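Local coordinates for protein insect group II chitinase (Ostrinia furnacalis, PDB 5Y2A) that probably hydrolyses beta-1,4 linkages of chitin, as the catalytic domain 2 of a family 18 glycoside hydrolase from an insect, at residues His52-Trp55 with Leu56-Asn60; Ala146-Val149 with Lys150-Lys154; Phe252-Val255 with Glu256-Thr260; Thr364-Asn367 with His368-Gly372. One frame throughout, in Å; residues are numbered along the deposited sequence.

Contact 1 (His52-Trp55 with Leu56-Asn60); sequences HDIW and LDVEN
Asp53 caps the short helix 54-59. Its OD1 accepts from Leu56 N at 3.1 Å, and the N-H arrives from above the carboxylate plane. Asp53 CG lies anti to the backbone N (chi1 -170°), which brings the carboxylate forward over the first turn. Tyr15 OH binds the other oxygen, OD2.

Backbone bonds change register along the helix, from i+4 to i+5. Asp57 N reaches Asp53 O at 2.7 Å. Ile54 O then takes two donors, Val58 N and Glu59 N, both at 2.9 Å. The second belongs to a wider pi-type turn. Trp55 O also has two donors, Asn60 N and Asn60 ND2, which come from opposite faces of its carbonyl plane. Asn60 ND2 to Trp55 O is nearly straight, 2.8 Å at 173°.

The same ND2 sits over the centre of one face of the Trp55 indole, 3.2 Å above its plane. Leu56 CD2 packs obliquely on Trp55 CZ3 at 3.7 Å.

Asp57 OD2 is held by a water that also binds His52 N, and by Ser51 OG. Asp57 OD1 is bound by Tyr37 and Asn11. So many donors are consistent with a charged carboxylate. Asp53 is probably ionised too, and its negative charge would favour the N-terminal end of the helix.

Contact 2 (Ala146-Val149 with Lys150-Lys154); sequences ADLV and KELRK
Helix 141-159 follows strand 119-123 and precedes strand 162-167, forming a beta-alpha-beta unit of the family's TIM barrel. Two turns of it meet here. Leu148 and Leu152 carry the apolar contact. Leu152 CD1 comes to 3.7 Å from Leu148 CG, and the two side chains run at a slant to each other. With Leu148 CG set opposite the backbone N (chi1 180°), the branch swings to Leu152 although CB points away.

The backbone rungs are regular. Lys150 N bonds to Ala146 O at 2.9 Å, and Leu152 N to Leu148 O at 2.8 Å.

On the polar side Lys150 bends back over the preceding turn. Its CE lies 3.6 Å from Asp147 OD1. Lys150 NZ stays 4.5 Å from Asp147 OD1, beyond a salt bridge. Asp147 OD2 is bound by Gln143. Glu151 CD rests 3.2 Å from Asp147 O, while its OE2 forms a salt bridge with Arg101.

Leu148 and Leu152 face helix 98-115 through Phe104 and Val105. Val149 and Leu152 touch Leu122 and Leu163 of the two strands. Arg153 NH1 forms a salt bridge with Asp188 and a hydrogen bond to Asn186 O, at the end of helix 180-186.

Contact 3 (Phe252-Val255 with Glu256-Thr260); sequences FSVV and EGAGT
Val254 and Ala258 make the close apolar contact of this turn. Val254 CG1 meets Ala258 CB at 3.8 Å, and the same methyl lies 3.5 Å from Gly259 O. CG1 stands opposite the backbone N of Val254 (chi1 -178°), and its CB bond points toward the returning chain. Val254 is buried. Thr205 and Ala264 pack against its side chain, and Ala258 rests on Pro265. Ala258 CB lies 3.3 Å from Val255 O and 4.4 Å from Val255 CB.

These contacts lie at the end of strand 241-254, where the chain reverses in a type II beta turn from Val255 to Ala258. The turn closes with one hydrogen bond, Ala258 N to Val255 O, at 3.1 Å and 151°. The donor is tilted from the carbonyl plane. Gly257 takes the third place of the turn, where its positive phi of 78° suits glycine. Gly259 follows with backbone angles that call for glycine, because a side chain would press on the carbonyl oxygen of Ala258. Strand 241-254 pairs antiparallel with strand 266-269, so the turn starts the connection between them. Backbone bonds from Ser253 to Tyr267 and Ala268, and from Val255 to Pro265, hold the root of the loop.

The outer side is much looser. Glu256, Gly257 and Gly259 are exposed. Glu256 has an extended chain that leads off from the turn, and it packs on Asp89 of the second subunit.

Contact 4 (Thr364-Asn367 with His368-Gly372); sequences TTIN and HVLRG
Asn367 OD1 accepts from Arg371 NH1 at 2.9 Å, one helical turn further on. NH1 lies nearly in line with the C=O bond (171°), though the bond is bent at the hydrogen, 143°. The oxygen is tilted from the guanidinium plane. The amide and guanidinium planes are turned well apart, and the two side chains run side by side in the same direction. A bend at chi3 (72°) brings the guanidinium of Arg371 back to the amide, with Arg371 CD 3.4 Å from Asn367 OD1. NH1 also makes a weak bond to Glu30 O. The other end of the amide is satisfied as well: Asn367 ND2 donates to Leu363 O and Leu31 O. Both ends of this buried amide are therefore fixed, which settles its flip.

These residues form the last turns of helix 361-371, which packs against helix 322-334 and touches strands 4-10 and 339-343 of the TIM barrel. Its main-chain acceptors are used in the usual i to i+4 pattern. Thr364 O takes His368 N at 2.9 Å, and Asn367 O takes Arg371 N at 2.8 Å. The Val369 N to Thr365 O bond is longer, 3.3 Å. At the end, Gly372 has positive phi, and its N makes a weak bond to His368 O.

The threonine hydroxyls bond to groups outside this turn: Thr365 OG1 to Asp322 OD1 and Pro361 O, Thr364 OG1 to Ala360 O. His368 ND1 pairs with Lys373 O, just past the helix. On the apolar side, Ile366 CG2 touches Leu370 CD1 at 3.9 Å, and both residues rest on Ser340.

How the contacts relate
All four contacts are local, each within one continuous run of chain, and none touches another. Contacts 1, 2 and 4 lie on helices and are partly buried. Contacts 2 and 4 have four buried residues each, contact 1 two. Contact 3 is a surface turn at a strand end, with one. Contacts 2 and 4 each pack a leucine on barrel strands, Leu152 and Leu370, but on different strands. Contact 1 starts a helix and is richest in aspartate acceptors, whereas contact 4 finishes one and relies on an amide and a guanidinium. Contact 2 is mid-helix, so regular rungs dominate. Contacts 2 and 3 lie on opposite sides of the chain's centre, their own centres 48 Å apart.

Contact 1 (His52-Trp55 with Leu56-Asn60)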
loop_
_atom_site.group_PDB
_atom_site.type_symbol
_atom_site.label_atom_id
_atom_site.label_comp_id
_atom_site.label_asym_id
_atom_site.label_seq_id
_atom_site.Cartn_x
_atom_site.Cartn_y
_atom_site.Cartn_z
ATOM N N HIS A 52 -10.903 -7.758 12.232
ATOM C CA HIS A 52 -10.592 -7.128 10.959
ATOM C C HIS A 52 -10.832 -8.070 9.790
ATOM O O HIS A 52 -10.849 -7.621 8.639
ATOM C CB HIS A 52 -9.131 -6.644 10.959
ATOM C CG HIS A 52 -8.726 -5.921 9.709
ATOM N ND1 HIS A 52 -7.965 -6.509 8.721
ATOM C CD2 HIS A 52 -8.991 -4.664 9.281
ATOM C CE1 HIS A 52 -7.773 -5.643 7.740
ATOM N NE2 HIS A 52 -8.386 -4.516 8.056
ATOM N N ASP A 53 -11.066 -9.358 10.064
ATOM C CA ASP A 53 -11.237 -10.360 9.017
ATOM C C ASP A 53 -12.148 -11.447 9.591
ATOM O O ASP A 53 -11.693 -12.496 10.052
ATOM C CB ASP A 53 -9.895 -10.934 8.563
ATOM C CG ASP A 53 -10.014 -11.787 7.316
ATOM O OD1 ASP A 53 -11.130 -12.257 7.008
ATOM O OD2 ASP A 53 -8.982 -11.984 6.635
ATOM N N ILE A 54 -13.458 -11.189 9.537
ATOM C CA ILE A 54 -14.428 -12.133 10.095
ATOM C C ILE A 54 -14.267 -13.499 9.443
ATOM O O ILE A 54 -14.330 -14.541 10.110
ATOM C CB ILE A 54 -15.860 -11.588 9.926
ATOM C CG1 ILE A 54 -16.082 -10.349 10.788
ATOM C CG2 ILE A 54 -16.890 -12.664 10.252
ATOM C CD1 ILE A 54 -16.119 -10.652 12.266
ATOM N N TRP A 55 -14.004 -13.513 8.139
ATOM C CA TRP A 55 -13.958 -14.774 7.413
ATOM C C TRP A 55 -12.827 -15.667 7.920
ATOM O O TRP A 55 -13.025 -16.870 8.121
ATOM C CB TRP A 55 -13.816 -14.509 5.911
ATOM C CG TRP A 55 -13.906 -15.761 5.126
ATOM C CD1 TRP A 55 -15.045 -16.436 4.791
ATOM C CD2 TRP A 55 -12.818 -16.529 4.615
ATOM N NE1 TRP A 55 -14.731 -17.567 4.082
ATOM C CE2 TRP A 55 -13.369 -17.649 3.964
ATOM C CE3 TRP A 55 -11.430 -16.374 4.636
ATOM C CZ2 TRP A 55 -12.582 -18.608 3.341
ATOM C CZ3 TRP A 55 -10.651 -17.331 4.022
ATOM C CH2 TRP A 55 -11.229 -18.433 3.379
ATOM N N LEU A 56 -11.632 -15.104 8.128
ATOM C CA LEU A 56 -10.533 -15.895 8.682
ATOM C C LEU A 56 -10.648 -16.055 10.193
ATOM O O LEU A 56 -10.566 -17.174 10.715
ATOM C CB LEU A 56 -9.179 -15.260 8.359
ATOM C CG LEU A 56 -8.371 -15.686 7.137
ATOM C CD1 LEU A 56 -6.944 -15.202 7.324
ATOM C CD2 LEU A 56 -8.423 -17.188 6.910
ATOM N N ASP A 57 -10.793 -14.937 10.911
ATOM C CA ASP A 57 -10.662 -14.956 12.366
ATOM C C ASP A 57 -11.774 -15.771 13.013
ATOM O O ASP A 57 -11.545 -16.470 14.008
ATOM C CB ASP A 57 -10.689 -13.531 12.922
ATOM C CG ASP A 57 -9.574 -12.664 12.390
ATOM O OD1 ASP A 57 -8.545 -13.208 11.929
ATOM O OD2 ASP A 57 -9.724 -11.427 12.469
ATOM N N VAL A 58 -12.986 -15.672 12.477
ATOM C CA VAL A 58 -14.186 -16.200 13.118
ATOM C C VAL A 58 -14.767 -17.363 12.325
ATOM O O VAL A 58 -14.847 -18.487 12.826
ATOM C CB VAL A 58 -15.233 -15.085 13.331
ATOM C CG1 VAL A 58 -16.523 -15.664 13.897
ATOM C CG2 VAL A 58 -14.675 -14.014 14.251
ATOM N N GLU A 59 -15.149 -17.119 11.068
ATOM C CA GLU A 59 -15.753 -18.165 10.247
ATOM C C GLU A 59 -14.840 -19.379 10.135
ATOM O O GLU A 59 -15.278 -20.521 10.310
ATOM C CB GLU A 59 -16.077 -17.614 8.857
ATOM C CG GLU A 59 -17.250 -16.657 8.811
ATOM C CD GLU A 59 -18.431 -17.147 9.618
ATOM O OE1 GLU A 59 -18.931 -18.257 9.327
ATOM O OE2 GLU A 59 -18.861 -16.421 10.541
ATOM N N ASN A 60 -13.556 -19.152 9.867
ATOM C CA ASN A 60 -12.599 -20.241 9.763
ATOM C C ASN A 60 -11.839 -20.471 11.062
ATOM O O ASN A 60 -10.865 -21.233 11.078
ATOM C CB ASN A 60 -11.646 -19.990 8.594
ATOM C CG ASN A 60 -12.296 -20.288 7.257
ATOM O OD1 ASN A 60 -12.218 -21.406 6.755
ATOM N ND2 ASN A 60 -12.980 -19.299 6.695
HETATM O O HOH W 1 -8.939 -9.360 13.679
#

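Contact 2 (Ala146-Val149 with Lys150-Lys154)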
loop_
_atom_site.group_PDB
_atom_site.type_symbol
_atom_site.label_atom_id
_atom_site.label_comp_id
_atom_site.label_asym_id
_atom_site.label_seq_id
_atom_site.Cartn_x
_atom_site.Cartn_y
_atom_site.Cartn_z
ATOM N N ALA A 146 -2.862 6.725 28.958
ATOM C CA ALA A 146 -2.480 6.214 30.271
ATOM C C ALA A 146 -3.706 5.828 31.089
ATOM O O ALA A 146 -3.696 4.814 31.795
ATOM C CB ALA A 146 -1.644 7.255 31.015
ATOM N N ASP A 147 -4.768 6.634 31.016
ATOM C CA ASP A 147 -5.990 6.314 31.746
ATOM C C ASP A 147 -6.646 5.048 31.205
ATOM O O ASP A 147 -7.125 4.214 31.981
ATOM C CB ASP A 147 -6.955 7.498 31.679
ATOM C CG ASP A 147 -6.507 8.664 32.545
ATOM O OD1 ASP A 147 -5.738 8.434 33.501
ATOM O OD2 ASP A 147 -6.903 9.812 32.257
ATOM N N LEU A 148 -6.680 4.885 29.878
ATOM C CA LEU A 148 -7.196 3.642 29.309
ATOM C C LEU A 148 -6.422 2.442 29.838
ATOM O O LEU A 148 -7.013 1.420 30.207
ATOM C CB LEU A 148 -7.124 3.685 27.778
ATOM C CG LEU A 148 -7.632 2.425 27.071
ATOM C CD1 LEU A 148 -9.146 2.282 27.231
ATOM C CD2 LEU A 148 -7.244 2.408 25.598
ATOM N N VAL A 149 -5.092 2.552 29.880
ATOM C CA VAL A 149 -4.266 1.448 30.363
ATOM C C VAL A 149 -4.560 1.161 31.835
ATOM O O VAL A 149 -4.720 0.002 32.236
ATOM C CB VAL A 149 -2.777 1.754 30.128
ATOM C CG1 VAL A 149 -1.913 0.768 30.887
ATOM C CG2 VAL A 149 -2.460 1.714 28.634
ATOM N N LYS A 150 -4.630 2.208 32.664
ATOM C CA LYS A 150 -4.947 1.991 34.077
ATOM C C LYS A 150 -6.297 1.303 34.245
ATOM O O LYS A 150 -6.437 0.380 35.057
ATOM C CB LYS A 150 -4.940 3.312 34.848
ATOM C CG LYS A 150 -3.574 3.913 35.095
ATOM C CD LYS A 150 -3.686 5.116 36.018
ATOM C CE LYS A 150 -3.409 6.412 35.281
ATOM N NZ LYS A 150 -1.955 6.724 35.244
ATOM N N GLU A 151 -7.299 1.724 33.470
ATOM C CA GLU A 151 -8.634 1.159 33.633
ATOM C C GLU A 151 -8.708 -0.261 33.095
ATOM O O GLU A 151 -9.372 -1.117 33.691
ATOM C CB GLU A 151 -9.663 2.062 32.958
ATOM C CG GLU A 151 -9.762 3.413 33.643
ATOM C CD GLU A 151 -10.256 4.507 32.728
ATOM O OE1 GLU A 151 -10.722 4.192 31.611
ATOM O OE2 GLU A 151 -10.151 5.690 33.117
ATOM N N LEU A 152 -8.031 -0.534 31.975
ATOM C CA LEU A 152 -7.905 -1.915 31.516
ATOM C C LEU A 152 -7.176 -2.767 32.548
ATOM O O LEU A 152 -7.553 -3.919 32.789
ATOM C CB LEU A 152 -7.176 -1.965 30.173
ATOM C CG LEU A 152 -7.969 -1.556 28.929
ATOM C CD1 LEU A 152 -7.026 -1.199 27.774
ATOM C CD2 LEU A 152 -8.912 -2.673 28.524
ATOM N N ARG A 153 -6.121 -2.219 33.157
ATOM C CA ARG A 153 -5.380 -2.954 34.181
ATOM C C ARG A 153 -6.290 -3.401 35.322
ATOM O O ARG A 153 -6.252 -4.565 35.740
ATOM C CB ARG A 153 -4.229 -2.093 34.712
ATOM C CG ARG A 153 -3.517 -2.665 35.938
ATOM C CD ARG A 153 -2.447 -3.674 35.562
ATOM N NE ARG A 153 -2.983 -5.007 35.313
ATOM C CZ ARG A 153 -2.438 -5.892 34.485
ATOM N NH1 ARG A 153 -1.343 -5.583 33.804
ATOM N NH2 ARG A 153 -2.994 -7.086 34.333
ATOM N N LYS A 154 -7.116 -2.491 35.845
ATOM C CA LYS A 154 -7.988 -2.866 36.957
ATOM C C LYS A 154 -9.001 -3.926 36.540
ATOM O O LYS A 154 -9.216 -4.907 37.260
ATOM C CB LYS A 154 -8.677 -1.645 37.570
ATOM C CG LYS A 154 -7.723 -0.770 38.382
ATOM C CD LYS A 154 -8.475 0.153 39.339
ATOM C CE LYS A 154 -7.516 0.978 40.207
ATOM N NZ LYS A 154 -6.787 0.180 41.246
#

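Contact 3 (Phe252-Val255 with Glu256-Thr260)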
loop_
_atom_site.group_PDB
_atom_site.type_symbol
_atom_site.label_atom_id
_atom_site.label_comp_id
_atom_site.label_asym_id
_atom_site.label_seq_id
_atom_site.Cartn_x
_atom_site.Cartn_y
_atom_site.Cartn_z
ATOM N N PHE A 252 15.313 -0.766 -0.895
ATOM C CA PHE A 252 15.477 0.506 -1.577
ATOM C C PHE A 252 15.902 0.264 -3.016
ATOM O O PHE A 252 16.551 -0.736 -3.331
ATOM C CB PHE A 252 16.562 1.394 -0.941
ATOM C CG PHE A 252 16.400 1.650 0.537
ATOM C CD1 PHE A 252 16.671 0.658 1.471
ATOM C CD2 PHE A 252 16.064 2.914 0.993
ATOM C CE1 PHE A 252 16.559 0.912 2.825
ATOM C CE2 PHE A 252 15.955 3.175 2.348
ATOM C CZ PHE A 252 16.201 2.176 3.263
ATOM N N SER A 253 15.555 1.212 -3.882
ATOM C CA SER A 253 16.147 1.323 -5.213
ATOM C C SER A 253 17.064 2.545 -5.217
ATOM O O SER A 253 16.609 3.656 -4.928
ATOM C CB SER A 253 15.064 1.435 -6.286
ATOM O OG SER A 253 14.236 0.272 -6.298
ATOM N N VAL A 254 18.356 2.338 -5.538
ATOM C CA VAL A 254 19.391 3.357 -5.351
ATOM C C VAL A 254 19.580 4.159 -6.636
ATOM O O VAL A 254 19.592 3.603 -7.741
ATOM C CB VAL A 254 20.717 2.709 -4.905
ATOM C CG1 VAL A 254 21.801 3.788 -4.665
ATOM C CG2 VAL A 254 20.515 1.878 -3.628
ATOM N N VAL A 255 19.749 5.477 -6.486
ATOM C CA VAL A 255 19.998 6.346 -7.633
ATOM C C VAL A 255 21.232 5.865 -8.393
ATOM O O VAL A 255 22.246 5.483 -7.796
ATOM C CB VAL A 255 20.147 7.803 -7.163
ATOM C CG1 VAL A 255 20.698 8.684 -8.274
ATOM C CG2 VAL A 255 18.812 8.338 -6.657
ATOM N N GLU A 256 21.137 5.857 -9.723
ATOM C CA GLU A 256 22.251 5.429 -10.567
ATOM C C GLU A 256 23.536 6.154 -10.183
ATOM O O GLU A 256 23.540 7.371 -9.980
ATOM C CB GLU A 256 21.944 5.704 -12.037
ATOM C CG GLU A 256 22.961 5.090 -12.992
ATOM C CD GLU A 256 22.485 5.102 -14.428
ATOM O OE1 GLU A 256 22.711 6.130 -15.099
ATOM O OE2 GLU A 256 21.874 4.112 -14.883
ATOM N N GLY A 257 24.618 5.392 -10.054
ATOM C CA GLY A 257 25.918 5.955 -9.762
ATOM C C GLY A 257 26.158 6.351 -8.322
ATOM O O GLY A 257 27.226 6.895 -8.022
ATOM N N ALA A 258 25.221 6.089 -7.415
ATOM C CA ALA A 258 25.388 6.488 -6.023
ATOM C C ALA A 258 26.137 5.460 -5.184
ATOM O O ALA A 258 26.411 5.728 -4.010
ATOM C CB ALA A 258 24.024 6.772 -5.382
ATOM N N GLY A 259 26.470 4.299 -5.739
ATOM C CA GLY A 259 27.182 3.294 -4.977
ATOM C C GLY A 259 26.258 2.431 -4.136
ATOM O O GLY A 259 25.031 2.487 -4.230
ATOM N N THR A 260 26.879 1.619 -3.278
ATOM C CA THR A 260 26.148 0.662 -2.452
ATOM C C THR A 260 26.273 0.942 -0.962
ATOM O O THR A 260 25.906 0.085 -0.152
ATOM C CB THR A 260 26.623 -0.767 -2.739
ATOM O OG1 THR A 260 28.016 -0.886 -2.407
ATOM C CG2 THR A 260 26.413 -1.114 -4.197
#

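Contact 4 (Thr364-Asn367 with His368-Gly372)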
loop_
_atom_site.group_PDB
_atom_site.type_symbol
_atom_site.label_atom_id
_atom_site.label_comp_id
_atom_site.label_asym_id
_atom_site.label_seq_id
_atom_site.Cartn_x
_atom_site.Cartn_y
_atom_site.Cartn_z
ATOM N N THR A 364 14.533 -19.323 16.423
ATOM C CA THR A 364 15.281 -20.335 17.167
ATOM C C THR A 364 16.507 -19.728 17.840
ATOM O O THR A 364 16.821 -20.055 18.993
ATOM C CB THR A 364 15.682 -21.469 16.225
ATOM O OG1 THR A 364 14.498 -22.082 15.704
ATOM C CG2 THR A 364 16.515 -22.516 16.951
ATOM N N THR A 365 17.209 -18.836 17.135
ATOM C CA THR A 365 18.366 -18.158 17.712
ATOM C C THR A 365 17.989 -17.364 18.962
ATOM O O THR A 365 18.711 -17.398 19.968
ATOM C CB THR A 365 19.003 -17.249 16.658
ATOM O OG1 THR A 365 19.530 -18.052 15.592
ATOM C CG2 THR A 365 20.112 -16.416 17.268
ATOM N N ILE A 366 16.860 -16.647 18.922
ATOM C CA ILE A 366 16.421 -15.878 20.087
ATOM C C ILE A 366 16.069 -16.805 21.253
ATOM O O ILE A 366 16.401 -16.520 22.413
ATOM C CB ILE A 366 15.244 -14.958 19.695
ATOM C CG1 ILE A 366 15.739 -13.864 18.735
ATOM C CG2 ILE A 366 14.595 -14.350 20.933
ATOM C CD1 ILE A 366 14.639 -13.008 18.112
ATOM N N ASN A 367 15.399 -17.926 20.970
ATOM C CA ASN A 367 15.051 -18.879 22.027
ATOM C C ASN A 367 16.289 -19.523 22.637
ATOM O O ASN A 367 16.317 -19.823 23.837
ATOM C CB ASN A 367 14.126 -19.956 21.477
ATOM C CG ASN A 367 12.692 -19.519 21.477
ATOM O OD1 ASN A 367 11.956 -19.764 22.429
ATOM N ND2 ASN A 367 12.287 -18.844 20.412
ATOM N N HIS A 368 17.299 -19.773 21.812
ATOM C CA HIS A 368 18.570 -20.303 22.293
ATOM C C HIS A 368 19.171 -19.403 23.369
ATOM O O HIS A 368 19.547 -19.870 24.451
ATOM C CB HIS A 368 19.512 -20.459 21.095
ATOM C CG HIS A 368 20.927 -20.776 21.457
ATOM N ND1 HIS A 368 21.285 -21.916 22.143
ATOM C CD2 HIS A 368 22.078 -20.111 21.201
ATOM C CE1 HIS A 368 22.596 -21.930 22.309
ATOM N NE2 HIS A 368 23.100 -20.848 21.745
ATOM N N VAL A 369 19.227 -18.097 23.102
ATOM C CA VAL A 369 19.852 -17.159 24.032
ATOM C C VAL A 369 19.001 -16.981 25.285
ATOM O O VAL A 369 19.512 -16.994 26.413
ATOM C CB VAL A 369 20.099 -15.806 23.338
ATOM C CG1 VAL A 369 20.575 -14.777 24.354
ATOM C CG2 VAL A 369 21.099 -15.965 22.199
ATOM N N LEU A 370 17.701 -16.761 25.108
ATOM C CA LEU A 370 16.855 -16.324 26.211
ATOM C C LEU A 370 16.269 -17.472 27.018
ATOM O O LEU A 370 15.950 -17.286 28.198
ATOM C CB LEU A 370 15.712 -15.452 25.684
ATOM C CG LEU A 370 16.146 -14.131 25.055
ATOM C CD1 LEU A 370 14.912 -13.348 24.648
ATOM C CD2 LEU A 370 17.007 -13.338 26.035
ATOM N N ARG A 371 16.094 -18.643 26.409
ATOM C CA ARG A 371 15.435 -19.757 27.072
ATOM C C ARG A 371 16.283 -21.023 27.074
ATOM O O ARG A 371 15.789 -22.084 27.475
ATOM C CB ARG A 371 14.068 -20.015 26.426
ATOM C CG ARG A 371 13.145 -18.797 26.518
ATOM C CD ARG A 371 11.878 -18.989 25.727
ATOM N NE ARG A 371 10.970 -19.950 26.346
ATOM C CZ ARG A 371 10.049 -20.639 25.678
ATOM N NH1 ARG A 371 9.927 -20.488 24.365
ATOM N NH2 ARG A 371 9.254 -21.485 26.321
ATOM N N GLY A 372 17.546 -20.936 26.654
ATOM C CA GLY A 372 18.446 -22.070 26.738
ATOM C C GLY A 372 18.139 -23.220 25.811
ATOM O O GLY A 372 18.626 -24.331 26.039
#